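Local coordinates for protein, Family 18 Chitinase (Crocus vernus, PDB 3SIM), which probably hydrolyses chitin, as expected of a plant glycoside hydrolase of family 18 folded as a TIM barrel, at residues T147-G152 with A179-N184; S164-Y169 with S208-G213. All coordinates share one frame; numbering follows the deposited sequence. Where two conformers were deposited one is given.

Interaction 1 of 2, residues T147-G152 with A179-N184; sequences TLKKNG and AINHIN
Lys149 NZ donates a 2.8 Å hydrogen bond to the main-chain O of Ala179, the one hydrogen bond that plainly joins 147-152 to 179-184. The ammonium stands above the carbonyl plane, 55° out of it, and meets the C=O at 120°. Lys149 gets there at full stretch: CG lies beside the backbone N and anti to the carbonyl carbon (chi1 -75°), and the chain beyond CG is extended, bringing CE alongside Ala179 O at 3.3 Å. Asn181 comes from the opposite direction, setting its side-chain amide beside the same ammonium. In the TIM barrel the contact ties the C-terminal turn of helix 134-150 to the loop between the next helix, 166-175, and strand 182-184. A methionine in place of Lys149 would probably leave Ala179 O without this donor. The helix finishes in a Schellman motif, where Gly152, at positive phi, returns its N to Lys149 O at 3.2 Å. Just before strand 182-184, Asn181 bonds through its backbone to Ala157 of the adjoining strand 156-159.

Interaction 2 of 2, residues S164-Y169 with S208-G213; sequences SVDEYY and SKYKGG
The Tyr210 ring meets segment 164-169 with its edge: Asp166 OD1 lies in the ring plane at the CE2 and hydroxyl side, and Tyr169 O approaches CE1 at 3.9 Å, near the plane as well. Phe173 adds an edge-to-face ring contact, and Pro161 also touches Tyr210. The carboxylate of Asp166 is turned 60° from the ring. Tyr210 OH donates a 2.8 Å hydrogen bond to Asp166 OD1, reaching it on the anti side and 32° out of the carboxylate plane; the same hydroxyl sits 3.4 Å from Tyr169 CB. The other carboxylate oxygen, OD2, forms a salt bridge with Lys209 NZ at 3.2 Å, met on the syn side. Lys209 crosses Asp166 at about a right angle; its CD lies 3.6 Å from Asp166 OD2, and the bend at chi3 (-79°) then directs CE and the ammonium. Tyr185 OH bonds to both Asp166 OD2 and Lys209 NZ, so the three groups bond one another. The contact thus joins the first turn of helix 166-175, with Val165 at the N-cap position, to the end of helix 196-209, where Tyr210 leaves the helix and opens a type II turn to Gly213. With Lys209 and Tyr185 at OD2 and the Tyr210 phenol at OD1, this buried carboxylate is probably kept ionised and held from rotating.

In the fold
Interactions 1 and 2 lie in one part of the barrel, their centres about 17 Å apart, and their segments alternate along the chain. Helix 166-175 leads from 164-169 to 179-184, and helix 196-209 then runs from strand 182-184 to 208-213. The two interactions touch directly: Ile183 CD1 packs 3.6 Å from Tyr210 CB, so the strand of interaction 1 backs the aromatic residue of interaction 2. Interaction 2 has a link to the probable active site: Tyr169 OH bonds Tyr126 O, in the segment that matches the family 18 DxDxE signature, whose glutamate is the probable acid. In interaction 1, Asn184 reaches across to Tyr6 OH.

Interaction 1 of 2, residues T147-G152 with A179-N184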
ATOM      1  N   THR A 147       2.257 -18.203  -4.156  1.00 11.92           N
ATOM      2  CA  THR A 147       2.919 -19.094  -3.206  1.00 11.96           C
ATOM      3  C   THR A 147       2.602 -18.838  -1.742  1.00 11.73           C
ATOM      4  O   THR A 147       2.325 -19.722  -1.024  1.00 11.36           O
ATOM      5  CB  THR A 147       4.482 -19.091  -3.347  1.00 11.80           C
ATOM      6  OG1 THR A 147       4.846 -19.532  -4.622  1.00 13.02           O
ATOM      7  CG2 THR A 147       5.142 -19.986  -2.334  1.00  9.69           C
ATOM      8  N   LEU A 148       2.677 -17.586  -1.341  1.00 11.88           N
ATOM      9  CA  LEU A 148       2.431 -17.172   0.000  1.00 11.45           C
ATOM     10  C   LEU A 148       0.967 -17.520   0.404  1.00 11.51           C
ATOM     11  O   LEU A 148       0.780 -18.059   1.434  1.00 11.60           O
ATOM     12  CB  LEU A 148       2.762 -15.696   0.180  1.00 10.98           C
ATOM     13  CG  LEU A 148       4.249 -15.263   0.195  1.00 12.93           C
ATOM     14  CD1 LEU A 148       4.303 -13.790   0.341  1.00 11.35           C
ATOM     15  CD2 LEU A 148       5.009 -15.927   1.246  1.00 10.20           C
ATOM     16  N   LYS A 149       0.014 -17.253  -0.479  1.00 11.11           N
ATOM     17  CA  LYS A 149      -1.381 -17.618  -0.280  1.00 12.58           C
ATOM     18  C   LYS A 149      -1.596 -19.153  -0.169  1.00 12.66           C
ATOM     19  O   LYS A 149      -2.253 -19.596   0.706  1.00 13.27           O
ATOM     20  CB  LYS A 149      -2.281 -16.981  -1.353  1.00 11.51           C
ATOM     21  CG  LYS A 149      -2.567 -15.478  -1.224  1.00 11.30           C
ATOM     22  CD  LYS A 149      -3.676 -15.013  -2.139  1.00 10.42           C
ATOM     23  CE  LYS A 149      -4.064 -13.518  -1.952  1.00 10.09           C
ATOM     24  NZ  LYS A 149      -5.180 -13.056  -2.660  1.00  8.72           N
ATOM     25  N   LYS A 150      -0.982 -19.902  -1.054  1.00 13.16           N
ATOM     26  CA  LYS A 150      -1.039 -21.361  -1.049  1.00 14.65           C
ATOM     27  C   LYS A 150      -0.461 -22.008   0.230  1.00 15.16           C
ATOM     28  O   LYS A 150      -1.083 -22.822   0.748  1.00 15.27           O
ATOM     29  CB  LYS A 150      -0.467 -21.929  -2.329  1.00 13.85           C
ATOM     30  CG  LYS A 150      -0.292 -23.400  -2.456  1.00 18.45           C
ATOM     31  CD  LYS A 150       0.438 -23.730  -3.750  1.00 21.48           C
ATOM     32  CE  LYS A 150       1.905 -23.689  -3.587  1.00 23.49           C
ATOM     33  NZ  LYS A 150       2.729 -23.123  -4.667  1.00 27.96           N
ATOM     34  N   ASN A 151       0.650 -21.508   0.753  1.00 15.41           N
ATOM     35  CA  ASN A 151       1.340 -21.968   1.951  1.00 15.48           C
ATOM     36  C   ASN A 151       0.624 -21.563   3.254  1.00 15.38           C
ATOM     37  O   ASN A 151       0.998 -21.939   4.315  1.00 15.12           O
ATOM     38  CB  ASN A 151       2.784 -21.491   1.997  1.00 16.27           C
ATOM     39  CG  ASN A 151       3.622 -22.032   0.906  1.00 18.56           C
ATOM     40  OD1 ASN A 151       3.267 -22.918   0.233  1.00 16.76           O
ATOM     41  ND2 ASN A 151       4.755 -21.458   0.742  1.00 21.73           N
ATOM     42  N   GLY A 152      -0.417 -20.762   3.093  1.00 14.67           N
ATOM     43  CA  GLY A 152      -1.197 -20.167   4.154  1.00 13.88           C
ATOM     44  C   GLY A 152      -0.578 -19.014   4.943  1.00 13.74           C
ATOM     45  O   GLY A 152      -1.023 -18.722   5.989  1.00 13.31           O
ATOM     46  N   ALA A 179      -5.082 -13.497  -7.839  1.00 20.06           N
ATOM     47  CA  ALA A 179      -4.216 -13.328  -6.684  1.00 19.04           C
ATOM     48  C   ALA A 179      -4.266 -11.975  -5.944  1.00 17.81           C
ATOM     49  O   ALA A 179      -3.822 -11.882  -4.833  1.00 15.99           O
ATOM     50  CB  ALA A 179      -2.789 -13.680  -7.022  1.00 19.77           C
ATOM     51  N   ILE A 180      -4.792 -10.971  -6.611  1.00 16.73           N
ATOM     52  CA  ILE A 180      -4.905  -9.617  -6.109  1.00 15.04           C
ATOM     53  C   ILE A 180      -6.352  -9.254  -5.617  1.00 13.62           C
ATOM     54  O   ILE A 180      -7.299  -9.250  -6.374  1.00 12.83           O
ATOM     55  CB  ILE A 180      -4.440  -8.612  -7.165  1.00 14.32           C
ATOM     56  CG1 ILE A 180      -2.975  -8.785  -7.524  1.00 16.50           C
ATOM     57  CG2 ILE A 180      -4.649  -7.266  -6.721  1.00 15.09           C
ATOM     58  CD1 ILE A 180      -2.691  -8.493  -8.828  1.00 14.05           C
ATOM     59  N   ASN A 181      -6.449  -9.000  -4.328  1.00 11.39           N
ATOM     60  CA  ASN A 181      -7.657  -8.566  -3.680  1.00 11.00           C
ATOM     61  C   ASN A 181      -8.268  -7.178  -3.946  1.00 10.58           C
ATOM     62  O   ASN A 181      -9.421  -7.107  -4.071  1.00  9.59           O
ATOM     63  CB  ASN A 181      -7.615  -8.853  -2.216  1.00 10.86           C
ATOM     64  CG  ASN A 181      -7.454 -10.310  -1.941  1.00 13.08           C
ATOM     65  OD1 ASN A 181      -8.338 -11.049  -2.049  1.00 15.29           O
ATOM     66  ND2 ASN A 181      -6.309 -10.689  -1.676  1.00  7.95           N
ATOM     67  N   HIS A 182      -7.450  -6.145  -3.968  1.00  8.10           N
ATOM     68  CA  HIS A 182      -7.832  -4.767  -4.248  1.00 10.15           C
ATOM     69  C   HIS A 182      -6.640  -3.899  -4.678  1.00 10.74           C
ATOM     70  O   HIS A 182      -5.524  -4.303  -4.579  1.00 10.46           O
ATOM     71  CB  HIS A 182      -8.569  -4.088  -3.091  1.00  8.60           C
ATOM     72  CG  HIS A 182      -7.899  -4.253  -1.775  1.00 10.41           C
ATOM     73  ND1 HIS A 182      -7.021  -3.340  -1.280  1.00 10.25           N
ATOM     74  CD2 HIS A 182      -7.958  -5.242  -0.868  1.00  7.10           C
ATOM     75  CE1 HIS A 182      -6.579  -3.744  -0.118  1.00 11.91           C
ATOM     76  NE2 HIS A 182      -7.132  -4.899   0.151  1.00 14.62           N
ATOM     77  N   ILE A 183      -6.939  -2.712  -5.127  1.00  9.57           N
ATOM     78  CA  ILE A 183      -6.018  -1.833  -5.767  1.00  9.59           C
ATOM     79  C   ILE A 183      -6.066  -0.450  -5.129  1.00  9.34           C
ATOM     80  O   ILE A 183      -7.003   0.262  -5.258  1.00  8.94           O
ATOM     81  CB  ILE A 183      -6.266  -1.779  -7.275  1.00  9.64           C
ATOM     82  CG1 ILE A 183      -6.348  -3.170  -7.849  1.00 10.28           C
ATOM     83  CG2 ILE A 183      -5.194  -0.959  -7.993  1.00 11.53           C
ATOM     84  CD1 ILE A 183      -6.776  -3.187  -9.173  1.00 15.89           C
ATOM     85  N   ASN A 184      -5.017  -0.143  -4.416  1.00  8.39           N
ATOM     86  CA  ASN A 184      -4.854   1.111  -3.777  1.00  7.51           C
ATOM     87  C   ASN A 184      -4.215   2.153  -4.711  1.00  6.90           C
ATOM     88  O   ASN A 184      -3.070   2.466  -4.589  1.00  7.05           O
ATOM     89  CB  ASN A 184      -4.143   0.986  -2.436  1.00  7.59           C
ATOM     90  CG  ASN A 184      -4.736  -0.091  -1.516  1.00 11.42           C
ATOM     91  OD1 ASN A 184      -5.925  -0.307  -1.417  1.00 10.35           O
ATOM     92  ND2 ASN A 184      -3.864  -0.703  -0.810  1.00 10.75           N
TER

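Interaction 2 of 2, residues S164-Y169 with S208-G213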
ATOM      1  N   SER A 164       1.981   6.597 -14.432  1.00 10.42           N
ATOM      2  CA  SER A 164       3.299   6.349 -15.015  1.00 12.64           C
ATOM      3  C   SER A 164       3.845   4.919 -14.885  1.00 12.17           C
ATOM      4  O   SER A 164       4.658   4.562 -15.616  1.00 11.70           O
ATOM      5  CB  SER A 164       4.341   7.368 -14.634  1.00 13.63           C
ATOM      6  OG  SER A 164       4.500   7.370 -13.286  0.50 15.27           O
ATOM      7  N   VAL A 165       3.339   4.156 -13.930  1.00 11.21           N
ATOM      8  CA  VAL A 165       3.645   2.760 -13.787  1.00  9.74           C
ATOM      9  C   VAL A 165       2.575   1.756 -14.224  1.00 11.08           C
ATOM     10  O   VAL A 165       2.713   0.610 -14.015  1.00 10.05           O
ATOM     11  CB  VAL A 165       4.200   2.419 -12.377  1.00  9.68           C
ATOM     12  CG1 VAL A 165       5.473   3.175 -12.118  1.00  7.65           C
ATOM     13  CG2 VAL A 165       3.170   2.633 -11.327  1.00  6.34           C
ATOM     14  N   ASP A 166       1.546   2.218 -14.880  1.00 10.32           N
ATOM     15  CA  ASP A 166       0.438   1.381 -15.235  1.00 10.27           C
ATOM     16  C   ASP A 166       0.821   0.179 -16.125  1.00  9.15           C
ATOM     17  O   ASP A 166       0.222  -0.809 -16.009  1.00  9.99           O
ATOM     18  CB  ASP A 166      -0.700   2.172 -15.885  1.00 10.70           C
ATOM     19  CG  ASP A 166      -1.700   2.726 -14.880  1.00 12.10           C
ATOM     20  OD1 ASP A 166      -1.877   2.215 -13.803  1.00 14.90           O
ATOM     21  OD2 ASP A 166      -2.251   3.669 -15.239  1.00 16.59           O
ATOM     22  N   GLU A 167       1.817   0.324 -16.981  1.00  8.44           N
ATOM     23  CA  GLU A 167       2.212  -0.721 -17.904  1.00  8.33           C
ATOM     24  C   GLU A 167       2.666  -1.993 -17.163  1.00  9.07           C
ATOM     25  O   GLU A 167       2.241  -3.049 -17.475  1.00  8.66           O
ATOM     26  CB  GLU A 167       3.256  -0.227 -18.935  1.00  8.56           C
ATOM     27  CG  GLU A 167       3.660  -1.292 -19.929  1.00 11.84           C
ATOM     28  CD  GLU A 167       4.626  -0.858 -21.028  1.00 18.08           C
ATOM     29  OE1 GLU A 167       5.318   0.116 -20.882  1.00 18.81           O
ATOM     30  OE2 GLU A 167       4.684  -1.535 -22.037  1.00 19.65           O
ATOM     31  N   TYR A 168       3.492  -1.789 -16.147  1.00  9.57           N
ATOM     32  CA  TYR A 168       4.009  -2.809 -15.241  1.00 10.91           C
ATOM     33  C   TYR A 168       2.979  -3.508 -14.360  1.00  9.86           C
ATOM     34  O   TYR A 168       2.874  -4.678 -14.373  1.00 10.26           O
ATOM     35  CB  TYR A 168       5.142  -2.216 -14.399  1.00 11.37           C
ATOM     36  CG  TYR A 168       6.212  -1.568 -15.235  1.00 12.26           C
ATOM     37  CD1 TYR A 168       7.145  -2.311 -15.876  1.00 11.99           C
ATOM     38  CD2 TYR A 168       6.205  -0.210 -15.450  1.00 17.36           C
ATOM     39  CE1 TYR A 168       8.059  -1.752 -16.665  1.00 15.88           C
ATOM     40  CE2 TYR A 168       7.159   0.387 -16.238  1.00 18.61           C
ATOM     41  CZ  TYR A 168       8.081  -0.395 -16.857  1.00 19.96           C
ATOM     42  OH  TYR A 168       9.043   0.163 -17.621  1.00 22.62           O
ATOM     43  N   TYR A 169       2.159  -2.709 -13.706  1.00 10.49           N
ATOM     44  CA  TYR A 169       1.017  -3.170 -12.942  1.00  9.92           C
ATOM     45  C   TYR A 169      -0.112  -3.878 -13.723  1.00  9.40           C
ATOM     46  O   TYR A 169      -0.690  -4.788 -13.252  1.00  9.00           O
ATOM     47  CB  TYR A 169       0.541  -2.113 -11.931  1.00 10.43           C
ATOM     48  CG  TYR A 169       1.551  -1.917 -10.819  1.00 11.15           C
ATOM     49  CD1 TYR A 169       1.586  -2.795  -9.774  1.00 10.72           C
ATOM     50  CD2 TYR A 169       2.529  -0.921 -10.863  1.00 11.37           C
ATOM     51  CE1 TYR A 169       2.491  -2.708  -8.807  1.00 10.81           C
ATOM     52  CE2 TYR A 169       3.461  -0.810  -9.855  1.00  9.59           C
ATOM     53  CZ  TYR A 169       3.445  -1.726  -8.828  1.00 10.25           C
ATOM     54  OH  TYR A 169       4.299  -1.691  -7.836  1.00 10.53           O
ATOM     55  N   SER A 208     -11.835   0.958 -15.396  1.00 11.51           N
ATOM     56  CA  SER A 208     -11.708   0.436 -16.670  0.50 11.83           C
ATOM     57  C   SER A 208     -10.331  -0.199 -16.952  1.00 11.68           C
ATOM     58  O   SER A 208     -10.427  -1.260 -17.483  1.00 12.50           O
ATOM     59  CB  SER A 208     -11.950   1.514 -17.732  0.50 12.26           C
ATOM     60  OG  SER A 208     -13.223   2.047 -17.551  0.50 12.42           O
ATOM     61  N   LYS A 209      -9.205   0.410 -16.634  1.00 11.51           N
ATOM     62  CA  LYS A 209      -7.929  -0.161 -16.942  1.00 11.56           C
ATOM     63  C   LYS A 209      -7.822  -1.504 -16.166  1.00 11.89           C
ATOM     64  O   LYS A 209      -7.479  -2.482 -16.736  1.00 12.00           O
ATOM     65  CB  LYS A 209      -6.805   0.791 -16.526  1.00 12.56           C
ATOM     66  CG  LYS A 209      -6.408   1.955 -17.448  1.00 13.82           C
ATOM     67  CD  LYS A 209      -5.426   2.929 -16.806  1.00 15.72           C
ATOM     68  CE  LYS A 209      -6.089   3.907 -15.844  1.00 21.04           C
ATOM     69  NZ  LYS A 209      -5.232   4.945 -15.278  1.00 25.14           N
ATOM     70  N   TYR A 210      -8.161  -1.482 -14.878  1.00 11.26           N
ATOM     71  CA  TYR A 210      -8.164  -2.650 -13.983  1.00 12.72           C
ATOM     72  C   TYR A 210      -9.550  -3.366 -13.872  1.00 12.88           C
ATOM     73  O   TYR A 210     -10.142  -3.502 -12.848  1.00 11.50           O
ATOM     74  CB  TYR A 210      -7.475  -2.347 -12.625  1.00 11.45           C
ATOM     75  CG  TYR A 210      -6.026  -1.870 -12.726  1.00 12.42           C
ATOM     76  CD1 TYR A 210      -4.947  -2.750 -12.634  1.00 11.23           C
ATOM     77  CD2 TYR A 210      -5.743  -0.537 -12.928  1.00 11.95           C
ATOM     78  CE1 TYR A 210      -3.695  -2.317 -12.762  1.00 12.18           C
ATOM     79  CE2 TYR A 210      -4.476  -0.112 -13.031  1.00 11.44           C
ATOM     80  CZ  TYR A 210      -3.444  -0.976 -12.951  1.00 12.86           C
ATOM     81  OH  TYR A 210      -2.201  -0.475 -13.057  1.00 12.51           O
ATOM     82  N   LYS A 211     -10.039  -3.784 -15.018  1.00 15.27           N
ATOM     83  CA  LYS A 211     -11.415  -4.205 -15.127  1.00 16.64           C
ATOM     84  C   LYS A 211     -11.710  -5.400 -14.266  1.00 16.40           C
ATOM     85  O   LYS A 211     -11.082  -6.384 -14.375  1.00 15.67           O
ATOM     86  CB  LYS A 211     -11.724  -4.535 -16.573  1.00 19.13           C
ATOM     87  CG  LYS A 211     -13.157  -4.564 -16.901  1.00 20.75           C
ATOM     88  CD  LYS A 211     -13.316  -4.799 -18.340  1.00 24.73           C
ATOM     89  N   GLY A 212     -12.691  -5.251 -13.407  1.00 15.96           N
ATOM     90  CA  GLY A 212     -12.980  -6.273 -12.451  1.00 17.00           C
ATOM     91  C   GLY A 212     -12.083  -6.346 -11.223  1.00 17.86           C
ATOM     92  O   GLY A 212     -12.214  -7.211 -10.424  1.00 20.11           O
ATOM     93  N   GLY A 213     -11.159  -5.433 -11.086  1.00 16.58           N
ATOM     94  CA  GLY A 213     -10.356  -5.297  -9.894  1.00 14.17           C
ATOM     95  C   GLY A 213     -11.073  -4.260  -9.046  1.00 12.98           C
ATOM     96  O   GLY A 213     -11.729  -3.412  -9.590  1.00 13.86           O
TER